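Local coordinates for N-terminal acetyltransferase-like protein (Chaetomium thermophilum, PDB 5NNP) that probably serves as the TPR-rich auxiliary subunit of an N-terminal acetyltransferase A complex, a helical scaffold for its partner chains, at residues R206-L211 with S233-K238; E347-E352 with G372-Y377; D480-D483 with F489-E492; V682-K687 with A713-K718. All coordinates share one frame; numbering follows the deposited sequence.

Contact 1. Residues R206-L211 with S233-K238; sequences RALQHL and SKLARK
Leu208 reaches from helix 204-214 with a single methyl, CD2, and meets two residues where helix 221-234 gives out, Leu235 and Arg237. With CG trans to the backbone N (chi1 -177°), the Leu208 side chain extends outward from its helix, and CD2 lies 3.8 Å from Leu235 CD1. The two branched side chains meet at a slant, an apolar pairing that suits leucine because either partner can offer a methyl without any polar cost. Leu208 CD2 also sits over one face of the Arg237 guanidinium, 3.6 Å from Arg237 NH1. The flat guanidinium takes a methyl on its face while its N-H bonds serve other partners; Arg237 NH2 forms a salt bridge with Glu240. The arginine chain, bent at chi3 (56°), meets Leu208 from the opposite direction.

Leu208 is the buried half of this contact. The other half is looser: Leu235 and Arg237 are both partly exposed, and the segments together bury just 97 Å². The backbone turns here through a Schellman motif, in which Ala236 takes a positive phi of 62° and Ala236 N bonds to Ser233 O at 2.9 Å. Arg237 follows as the N-cap residue of helix 238-251, so Leu208 packs against the turn between the next two helices of the TPR-type helical array. Leu208 and Arg237 also pack on Leu232 of helix 221-234, while Leu235 leans on Ile204 and Glu205; helix 185-200 flanks helix 204-214 through Ile198, which touches Ala207.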
# COMPACT_ATOMS: atom_id res chain seq x y z
N ARG A 206 -15.78 26.58 -10.29
CA ARG A 206 -16.02 26.05 -11.62
C ARG A 206 -16.23 24.55 -11.60
O ARG A 206 -17.03 24.02 -12.38
CB ARG A 206 -14.86 26.40 -12.54
CG ARG A 206 -15.23 26.43 -14.00
CD ARG A 206 -14.08 26.94 -14.81
NE ARG A 206 -13.36 25.86 -15.48
CZ ARG A 206 -12.07 25.62 -15.31
NH1 ARG A 206 -11.34 26.36 -14.48
NH2 ARG A 206 -11.50 24.64 -15.99
N ALA A 207 -15.52 23.87 -10.71
CA ALA A 207 -15.63 22.42 -10.60
C ALA A 207 -17.02 21.99 -10.14
O ALA A 207 -17.54 20.96 -10.59
CB ALA A 207 -14.56 21.88 -9.65
N LEU A 208 -17.63 22.77 -9.25
CA LEU A 208 -18.98 22.46 -8.79
C LEU A 208 -19.97 22.65 -9.94
O LEU A 208 -20.85 21.83 -10.18
CB LEU A 208 -19.38 23.34 -7.60
CG LEU A 208 -20.76 23.02 -7.02
CD1 LEU A 208 -20.86 21.55 -6.66
CD2 LEU A 208 -21.07 23.88 -5.82
N GLN A 209 -19.79 23.76 -10.64
CA GLN A 209 -20.54 24.06 -11.84
C GLN A 209 -20.43 22.92 -12.86
O GLN A 209 -21.43 22.49 -13.44
CB GLN A 209 -20.05 25.38 -12.42
CG GLN A 209 -20.48 25.67 -13.85
CD GLN A 209 -19.74 26.87 -14.46
OE1 GLN A 209 -19.30 27.77 -13.74
NE2 GLN A 209 -19.61 26.88 -15.78
N HIS A 210 -19.21 22.43 -13.08
CA HIS A 210 -18.98 21.36 -14.05
C HIS A 210 -19.53 20.04 -13.55
O HIS A 210 -19.99 19.21 -14.33
CB HIS A 210 -17.49 21.23 -14.37
CG HIS A 210 -17.16 20.06 -15.24
ND1 HIS A 210 -16.64 18.88 -14.74
CD2 HIS A 210 -17.26 19.88 -16.58
CE1 HIS A 210 -16.43 18.03 -15.73
NE2 HIS A 210 -16.80 18.61 -16.86
N LEU A 211 -19.49 19.86 -12.23
CA LEU A 211 -20.01 18.66 -11.61
C LEU A 211 -21.49 18.54 -11.88
O LEU A 211 -21.95 17.54 -12.42
CB LEU A 211 -19.78 18.66 -10.11
CG LEU A 211 -20.05 17.29 -9.48
CD1 LEU A 211 -18.94 16.29 -9.90
CD2 LEU A 211 -20.17 17.39 -7.96
N SER A 233 -18.95 22.64 0.76
CA SER A 233 -18.43 23.03 2.07
C SER A 233 -17.33 24.08 1.92
O SER A 233 -17.35 25.09 2.62
CB SER A 233 -17.92 21.82 2.86
OG SER A 233 -16.94 21.09 2.14
N LYS A 234 -16.41 23.86 0.99
CA LYS A 234 -15.37 24.84 0.70
C LYS A 234 -15.91 26.18 0.22
O LYS A 234 -15.26 27.21 0.40
CB LYS A 234 -14.39 24.30 -0.33
CG LYS A 234 -13.54 23.16 0.18
CD LYS A 234 -12.63 22.66 -0.90
CE LYS A 234 -11.64 21.65 -0.38
NZ LYS A 234 -10.72 21.28 -1.49
N LEU A 235 -17.08 26.18 -0.40
CA LEU A 235 -17.69 27.43 -0.85
C LEU A 235 -18.56 28.05 0.24
O LEU A 235 -19.18 29.09 0.04
CB LEU A 235 -18.51 27.19 -2.12
CG LEU A 235 -17.65 26.72 -3.30
CD1 LEU A 235 -18.50 26.36 -4.51
CD2 LEU A 235 -16.67 27.79 -3.66
N ALA A 236 -18.59 27.40 1.41
CA ALA A 236 -19.33 27.91 2.56
C ALA A 236 -20.82 27.98 2.27
O ALA A 236 -21.54 28.82 2.81
CB ALA A 236 -18.81 29.25 2.98
N ARG A 237 -21.26 27.08 1.41
CA ARG A 237 -22.67 26.94 1.08
C ARG A 237 -23.28 25.88 2.00
O ARG A 237 -23.48 24.73 1.61
CB ARG A 237 -22.82 26.60 -0.40
CG ARG A 237 -22.35 27.78 -1.25
CD ARG A 237 -22.23 27.48 -2.72
NE ARG A 237 -23.48 26.99 -3.27
CZ ARG A 237 -23.70 26.80 -4.57
NH1 ARG A 237 -22.74 27.06 -5.45
NH2 ARG A 237 -24.87 26.33 -4.98
N LYS A 238 -23.56 26.29 3.23
CA LYS A 238 -23.75 25.36 4.34
C LYS A 238 -25.06 24.58 4.29
O LYS A 238 -25.05 23.37 4.46
CB LYS A 238 -23.63 26.10 5.67
CG LYS A 238 -22.17 26.41 6.00
CD LYS A 238 -21.99 27.01 7.39
CE LYS A 238 -20.53 27.38 7.59
NZ LYS A 238 -20.36 28.35 8.70

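Contact 2. Residues E347-E352 with G372-Y377; sequences EEYLNE and GAALYY
A tetratricopeptide repeat predicted to span residues 374-407 begins at this contact, where Ala374 and Leu375 on helix 369-381 pack against Tyr349 and Leu350 of helix 336-352. The short segments run nearly antiparallel, at 152° with their axes 9.2 Å apart, the kind of helix-on-helix packing from which TPR solenoids are built. Ala374 is the small residue of the interface: with nothing beyond CB, it lets the backbones come close, and its CA lies 6.2 Å from that of Leu350. Ala374 CB touches two larger side chains, lying 3.7 Å from both Tyr349 CD1 and Leu350 CD1.

Tyrosine serves here because its ring can line a buried apolar surface while its hydroxyl is satisfied farther off. Tyr349 OH is hydrogen-bonded to Asp319 OD1, and the ring also meets Phe318 edge-to-face. Phe318 touches Ala374 as well, so helix 303-320 packs beside the pair.

Leu350 and Leu375 complete the apolar patch, their side chains crossing at about a right angle. The CB of Leu375 does not face helix 336-352, but with CG trans to the carbonyl carbon (chi1 -70°) its isobutyl end swings across to Leu350, while Lys399 and Ala400 of helix 390-403 also touch it. Its CD2 is the methyl that receives both branches of Leu350, with CD1 of Leu350 also 3.7 Å from Leu375 CG.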
# COMPACT_ATOMS: atom_id res chain seq x y z
N GLU A 347 -17.46 -3.51 35.58
CA GLU A 347 -17.58 -4.13 36.88
C GLU A 347 -19.03 -4.11 37.32
O GLU A 347 -19.53 -5.05 37.94
CB GLU A 347 -16.69 -3.40 37.89
CG GLU A 347 -16.35 -4.24 39.10
CD GLU A 347 -15.27 -5.26 38.81
OE1 GLU A 347 -14.28 -4.89 38.15
OE2 GLU A 347 -15.41 -6.43 39.24
N GLU A 348 -19.71 -3.02 36.99
CA GLU A 348 -21.11 -2.80 37.34
C GLU A 348 -22.01 -3.81 36.63
O GLU A 348 -22.95 -4.34 37.21
CB GLU A 348 -21.51 -1.38 36.98
CG GLU A 348 -22.54 -0.75 37.87
CD GLU A 348 -22.84 0.68 37.44
OE1 GLU A 348 -23.61 0.87 36.48
OE2 GLU A 348 -22.29 1.62 38.06
N TYR A 349 -21.71 -4.05 35.36
CA TYR A 349 -22.45 -4.99 34.54
C TYR A 349 -22.24 -6.43 35.03
O TYR A 349 -23.19 -7.21 35.15
CB TYR A 349 -22.02 -4.85 33.08
CG TYR A 349 -22.58 -5.90 32.15
CD1 TYR A 349 -21.96 -7.15 32.03
CD2 TYR A 349 -23.71 -5.65 31.38
CE1 TYR A 349 -22.48 -8.11 31.19
CE2 TYR A 349 -24.23 -6.61 30.53
CZ TYR A 349 -23.61 -7.84 30.44
OH TYR A 349 -24.12 -8.79 29.59
N LEU A 350 -20.98 -6.76 35.30
CA LEU A 350 -20.58 -8.02 35.91
C LEU A 350 -21.40 -8.35 37.15
O LEU A 350 -21.87 -9.47 37.34
CB LEU A 350 -19.12 -7.94 36.29
CG LEU A 350 -18.37 -9.25 36.37
CD1 LEU A 350 -18.39 -9.89 35.00
CD2 LEU A 350 -16.95 -8.96 36.79
N ASN A 351 -21.57 -7.35 38.01
CA ASN A 351 -22.31 -7.56 39.23
C ASN A 351 -23.79 -7.75 38.95
O ASN A 351 -24.46 -8.53 39.63
CB ASN A 351 -22.09 -6.40 40.18
CG ASN A 351 -23.19 -6.27 41.19
OD1 ASN A 351 -23.30 -7.08 42.12
ND2 ASN A 351 -24.04 -5.27 41.02
N GLU A 352 -24.30 -7.05 37.93
CA GLU A 352 -25.73 -7.09 37.59
C GLU A 352 -26.12 -8.30 36.75
O GLU A 352 -27.30 -8.53 36.50
CB GLU A 352 -26.14 -5.81 36.86
CG GLU A 352 -26.01 -4.55 37.71
CD GLU A 352 -26.09 -3.27 36.89
OE1 GLU A 352 -26.09 -2.19 37.51
OE2 GLU A 352 -26.14 -3.35 35.64
N GLY A 372 -18.69 -13.63 30.43
CA GLY A 372 -17.39 -13.81 29.81
C GLY A 372 -16.92 -12.51 29.16
O GLY A 372 -15.77 -12.11 29.32
N ALA A 373 -17.83 -11.84 28.46
CA ALA A 373 -17.48 -10.65 27.69
C ALA A 373 -17.04 -9.49 28.60
O ALA A 373 -16.11 -8.76 28.26
CB ALA A 373 -18.66 -10.23 26.78
N ALA A 374 -17.69 -9.33 29.75
CA ALA A 374 -17.28 -8.30 30.70
C ALA A 374 -15.97 -8.66 31.38
O ALA A 374 -15.12 -7.81 31.58
CB ALA A 374 -18.37 -8.08 31.75
N LEU A 375 -15.80 -9.93 31.76
CA LEU A 375 -14.56 -10.33 32.41
C LEU A 375 -13.41 -10.16 31.42
O LEU A 375 -12.32 -9.72 31.78
CB LEU A 375 -14.65 -11.78 32.93
CG LEU A 375 -15.57 -12.07 34.12
CD1 LEU A 375 -15.67 -13.57 34.35
CD2 LEU A 375 -15.10 -11.38 35.40
N TYR A 376 -13.67 -10.51 30.17
CA TYR A 376 -12.67 -10.36 29.11
C TYR A 376 -12.34 -8.90 28.84
O TYR A 376 -11.19 -8.57 28.51
CB TYR A 376 -13.16 -11.01 27.82
CG TYR A 376 -12.14 -10.98 26.72
CD1 TYR A 376 -10.91 -11.61 26.87
CD2 TYR A 376 -12.40 -10.35 25.51
CE1 TYR A 376 -9.97 -11.60 25.85
CE2 TYR A 376 -11.47 -10.33 24.50
CZ TYR A 376 -10.26 -10.95 24.67
OH TYR A 376 -9.32 -10.94 23.67
N TYR A 377 -13.34 -8.02 28.96
CA TYR A 377 -13.10 -6.59 28.77
C TYR A 377 -12.17 -6.09 29.87
O TYR A 377 -11.24 -5.32 29.63
CB TYR A 377 -14.40 -5.78 28.79
CG TYR A 377 -14.18 -4.29 28.56
CD1 TYR A 377 -13.77 -3.45 29.60
CD2 TYR A 377 -14.38 -3.73 27.31
CE1 TYR A 377 -13.57 -2.09 29.38
CE2 TYR A 377 -14.18 -2.38 27.09
CZ TYR A 377 -13.77 -1.57 28.12
OH TYR A 377 -13.58 -0.22 27.88

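Contact 3. Residues D480-D483 with F489-E492; sequences DLTD and FLTE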
# COMPACT_ATOMS: atom_id res chain seq x y z
N ASP A 480 7.26 -20.32 0.18
CA ASP A 480 5.91 -19.90 -0.12
C ASP A 480 5.69 -18.51 0.47
O ASP A 480 5.15 -17.62 -0.19
CB ASP A 480 4.89 -20.90 0.42
CG ASP A 480 3.49 -20.63 -0.09
OD1 ASP A 480 3.35 -20.44 -1.32
OD2 ASP A 480 2.54 -20.57 0.74
N LEU A 481 6.15 -18.30 1.70
CA LEU A 481 5.97 -17.01 2.35
C LEU A 481 6.71 -15.90 1.62
O LEU A 481 6.23 -14.77 1.52
CB LEU A 481 6.41 -17.09 3.82
CG LEU A 481 5.50 -17.91 4.75
CD1 LEU A 481 6.18 -18.14 6.09
CD2 LEU A 481 4.16 -17.22 4.94
N THR A 482 7.89 -16.22 1.09
CA THR A 482 8.66 -15.28 0.29
C THR A 482 7.92 -14.92 -0.98
O THR A 482 7.73 -13.76 -1.29
CB THR A 482 10.03 -15.86 -0.08
OG1 THR A 482 10.77 -16.16 1.12
CG2 THR A 482 10.80 -14.88 -0.93
N ASP A 483 7.52 -15.96 -1.71
CA ASP A 483 6.64 -15.84 -2.87
C ASP A 483 5.43 -14.93 -2.65
O ASP A 483 5.12 -14.08 -3.48
CB ASP A 483 6.15 -17.24 -3.26
CG ASP A 483 6.52 -17.63 -4.66
OD1 ASP A 483 5.81 -17.18 -5.59
OD2 ASP A 483 7.50 -18.40 -4.82
N PHE A 489 6.45 -11.55 8.54
CA PHE A 489 7.16 -12.73 8.98
C PHE A 489 8.64 -12.62 8.64
O PHE A 489 9.49 -12.94 9.46
CB PHE A 489 6.60 -14.02 8.39
CG PHE A 489 7.37 -15.23 8.80
CD1 PHE A 489 7.16 -15.81 10.04
CD2 PHE A 489 8.33 -15.78 7.97
CE1 PHE A 489 7.87 -16.90 10.44
CE2 PHE A 489 9.05 -16.89 8.38
CZ PHE A 489 8.82 -17.45 9.61
N LEU A 490 8.94 -12.18 7.42
CA LEU A 490 10.33 -12.03 6.98
C LEU A 490 11.09 -11.10 7.92
O LEU A 490 12.22 -11.40 8.32
CB LEU A 490 10.39 -11.51 5.55
CG LEU A 490 9.95 -12.46 4.42
CD1 LEU A 490 9.99 -11.76 3.07
CD2 LEU A 490 10.80 -13.70 4.38
N THR A 491 10.47 -9.98 8.31
CA THR A 491 11.14 -9.03 9.20
C THR A 491 11.36 -9.65 10.59
O THR A 491 12.47 -9.60 11.12
CB THR A 491 10.34 -7.73 9.36
OG1 THR A 491 10.02 -7.21 8.06
CG2 THR A 491 11.15 -6.70 10.11
N GLU A 492 10.30 -10.22 11.16
CA GLU A 492 10.38 -10.88 12.46
C GLU A 492 11.41 -12.01 12.47
O GLU A 492 12.20 -12.14 13.40
CB GLU A 492 9.01 -11.43 12.85
CG GLU A 492 8.04 -10.37 13.33
CD GLU A 492 8.46 -9.77 14.65
OE1 GLU A 492 7.99 -8.66 14.97
OE2 GLU A 492 9.25 -10.40 15.38
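Thr482 OG1 faces Leu490 CD2 at 4.1 Å, but its hydroxyl bonds elsewhere, to the backbone O of Leu478 one turn earlier in the same helix. Threonine suits this partly exposed margin: the hydroxyl is taken up by its own helix, so the side chain can stand beside a leucine methyl without leaving a polar group unsatisfied against it. The Thr482 and Leu490 side chains cross at about a right angle. Leu490 CB is not aimed squarely at the partner segment; the isobutyl end, however, comes round toward Thr482, and it packs also on Thr512, Val513 and Ile516 of helix 503-523.

Helices 476-483 and 487-499, joined by only three residues, are consecutive members of the all-helical scaffold, and the contact closes the short turn between them. The CA atoms of Leu481 and Phe489 lie 8.0 Å apart, and those of Thr482 and Leu490 7.6 Å.

Deeper in, Leu481 and Phe489 form a CH-pi contact. Leu481 CD1 lies over the face of the Phe489 ring, 4.1 Å from its centroid and 26° off the normal, displaced toward the side of CD2, the closest ring atom at 3.7 Å. The ring is brought there by its first torsion, with CG trans to the backbone N (chi1 178°), which extends it from helix 487-499 across the leucine. Both residues are buried: an aromatic face offers a broad apolar surface to a methyl, and Met465 of helix 458-465 touches Leu481 and Phe489 alike.

Contact 4. Residues V682-K687 with A713-K718; sequences VYIRKK and AAKLRK
The closest pair of CA atoms joins Ile684, near the end of helix 673-685, to Leu716 in helix 707-723, 7.9 Å apart; just beyond, the chain leaves its helix through a Schellman motif, Lys687 taking a positive phi of 66°. Helix 689-702 separates the two in sequence, as in a helical solenoid. Ile684 carries the contact with two branches. CG1 stands between the backbone N and the carbonyl carbon (chi1 43°), which sends CD1 toward Lys715 and leaves CG2 for Leu716. Ile684 CG2 lies 3.8 Å from Leu716 CD1, and Leu716 also packs on Leu696 and Leu739 of the flanking helices. The Ile684 CD1 methyl meets a single lysine methylene, 4.0 Å from Lys715 CE, the side chains crossing at about a right angle.

Lysine suits this margin because its aliphatic shaft can cover an isoleucine while its ammonium group is left for a charged partner. Lys715 NZ lies 5.3 Å from Arg685 NH1, and Glu681 forms a salt bridge with Arg685 and a long, weak ion pair with Lys715. The touching atoms are all hydrocarbon; beside them, the Glu681 carboxylate would be expected to ease the closeness of the two cations.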
# COMPACT_ATOMS: atom_id res chain seq x y z
N VAL A 682 26.55 6.03 10.15
CA VAL A 682 27.11 5.53 8.89
C VAL A 682 28.09 6.50 8.23
O VAL A 682 29.16 6.08 7.78
CB VAL A 682 26.01 5.22 7.86
CG1 VAL A 682 26.62 5.00 6.47
CG2 VAL A 682 25.19 4.01 8.29
N TYR A 683 27.74 7.78 8.20
CA TYR A 683 28.58 8.78 7.52
C TYR A 683 29.86 9.19 8.24
O TYR A 683 30.87 9.47 7.59
CB TYR A 683 27.76 10.03 7.22
CG TYR A 683 26.75 9.83 6.11
CD1 TYR A 683 27.11 9.21 4.93
CD2 TYR A 683 25.43 10.23 6.27
CE1 TYR A 683 26.19 9.02 3.92
CE2 TYR A 683 24.51 10.05 5.26
CZ TYR A 683 24.89 9.44 4.09
OH TYR A 683 23.98 9.25 3.09
N ILE A 684 29.86 9.25 9.57
CA ILE A 684 31.12 9.57 10.26
C ILE A 684 32.14 8.47 10.00
O ILE A 684 33.33 8.74 9.81
CB ILE A 684 30.96 9.74 11.78
CG1 ILE A 684 30.05 8.67 12.35
CG2 ILE A 684 30.43 11.12 12.11
CD1 ILE A 684 29.66 8.93 13.77
N ARG A 685 31.66 7.23 9.96
CA ARG A 685 32.50 6.07 9.70
C ARG A 685 33.01 6.08 8.26
O ARG A 685 34.14 5.66 7.98
CB ARG A 685 31.73 4.78 10.00
CG ARG A 685 31.48 4.55 11.49
CD ARG A 685 30.60 3.34 11.72
NE ARG A 685 30.37 3.02 13.13
CZ ARG A 685 29.69 3.78 13.99
NH1 ARG A 685 29.17 4.94 13.60
NH2 ARG A 685 29.53 3.38 15.25
N LYS A 686 32.17 6.57 7.37
CA LYS A 686 32.49 6.68 5.95
C LYS A 686 33.42 7.86 5.68
O LYS A 686 33.85 8.07 4.55
CB LYS A 686 31.20 6.83 5.14
CG LYS A 686 30.92 5.71 4.15
CD LYS A 686 29.65 5.99 3.33
CE LYS A 686 29.80 5.44 1.92
NZ LYS A 686 28.68 5.84 1.03
N LYS A 687 33.70 8.64 6.74
CA LYS A 687 34.53 9.84 6.67
C LYS A 687 33.89 10.96 5.83
O LYS A 687 34.58 11.87 5.36
CB LYS A 687 35.91 9.52 6.10
CG LYS A 687 36.65 8.42 6.82
CD LYS A 687 36.81 8.73 8.29
CE LYS A 687 37.70 7.70 8.97
NZ LYS A 687 39.01 7.58 8.28
N ALA A 713 26.20 15.08 18.37
CA ALA A 713 26.62 16.47 18.20
C ALA A 713 27.99 16.70 18.84
O ALA A 713 28.89 17.30 18.24
CB ALA A 713 25.58 17.41 18.80
N ALA A 714 28.15 16.19 20.05
CA ALA A 714 29.41 16.31 20.76
C ALA A 714 30.49 15.45 20.13
O ALA A 714 31.66 15.83 20.10
CB ALA A 714 29.22 15.93 22.23
N LYS A 715 30.11 14.28 19.62
CA LYS A 715 31.08 13.36 19.02
C LYS A 715 31.62 13.94 17.71
O LYS A 715 32.79 13.75 17.37
CB LYS A 715 30.44 11.98 18.79
CG LYS A 715 31.42 10.87 18.41
CD LYS A 715 30.78 9.48 18.58
CE LYS A 715 29.50 9.33 17.73
NZ LYS A 715 28.77 8.03 17.92
N LEU A 716 30.76 14.65 16.99
CA LEU A 716 31.14 15.22 15.71
C LEU A 716 32.17 16.33 15.88
O LEU A 716 33.17 16.39 15.17
CB LEU A 716 29.91 15.77 14.98
CG LEU A 716 30.01 16.14 13.50
CD1 LEU A 716 30.18 14.90 12.63
CD2 LEU A 716 28.77 16.91 13.10
N ARG A 717 31.91 17.21 16.84
CA ARG A 717 32.77 18.36 17.04
C ARG A 717 34.23 18.00 17.32
O ARG A 717 35.14 18.71 16.90
CB ARG A 717 32.22 19.23 18.17
CG ARG A 717 30.94 19.97 17.81
CD ARG A 717 30.74 21.15 18.74
NE ARG A 717 29.89 22.18 18.16
CZ ARG A 717 28.56 22.19 18.26
NH1 ARG A 717 27.93 21.21 18.91
NH2 ARG A 717 27.87 23.18 17.71
N LYS A 718 34.45 16.88 18.01
CA LYS A 718 35.81 16.40 18.26
C LYS A 718 36.50 16.02 16.95
O LYS A 718 37.66 16.38 16.71
CB LYS A 718 35.80 15.20 19.22
CG LYS A 718 37.18 14.56 19.43
CD LYS A 718 37.11 13.32 20.31
CE LYS A 718 38.47 12.65 20.42
NZ LYS A 718 39.53 13.60 20.83

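Overall arrangement
From the N terminus, the four contacts follow one another in series, each closing its own loop before the next opens, so that none nests in or crosses another. Contact 1 closes a mostly helical loop of 21 residues, tying helix 204-214 to the end of helix 221-234. Contact 2 closes one of 19 with little helix, joining helices 336-352 and 369-381. Contact 3 closes the shortest, five residues, between helices 476-483 and 487-499, nearest the chain's centre. Contact 4 spans 25 residues and joins helices 673-685 and 707-723. Contacts 3 and 4 come nearest, about 18 Å between closest atoms, without touching. Such local ties are as expected of a helical solenoid.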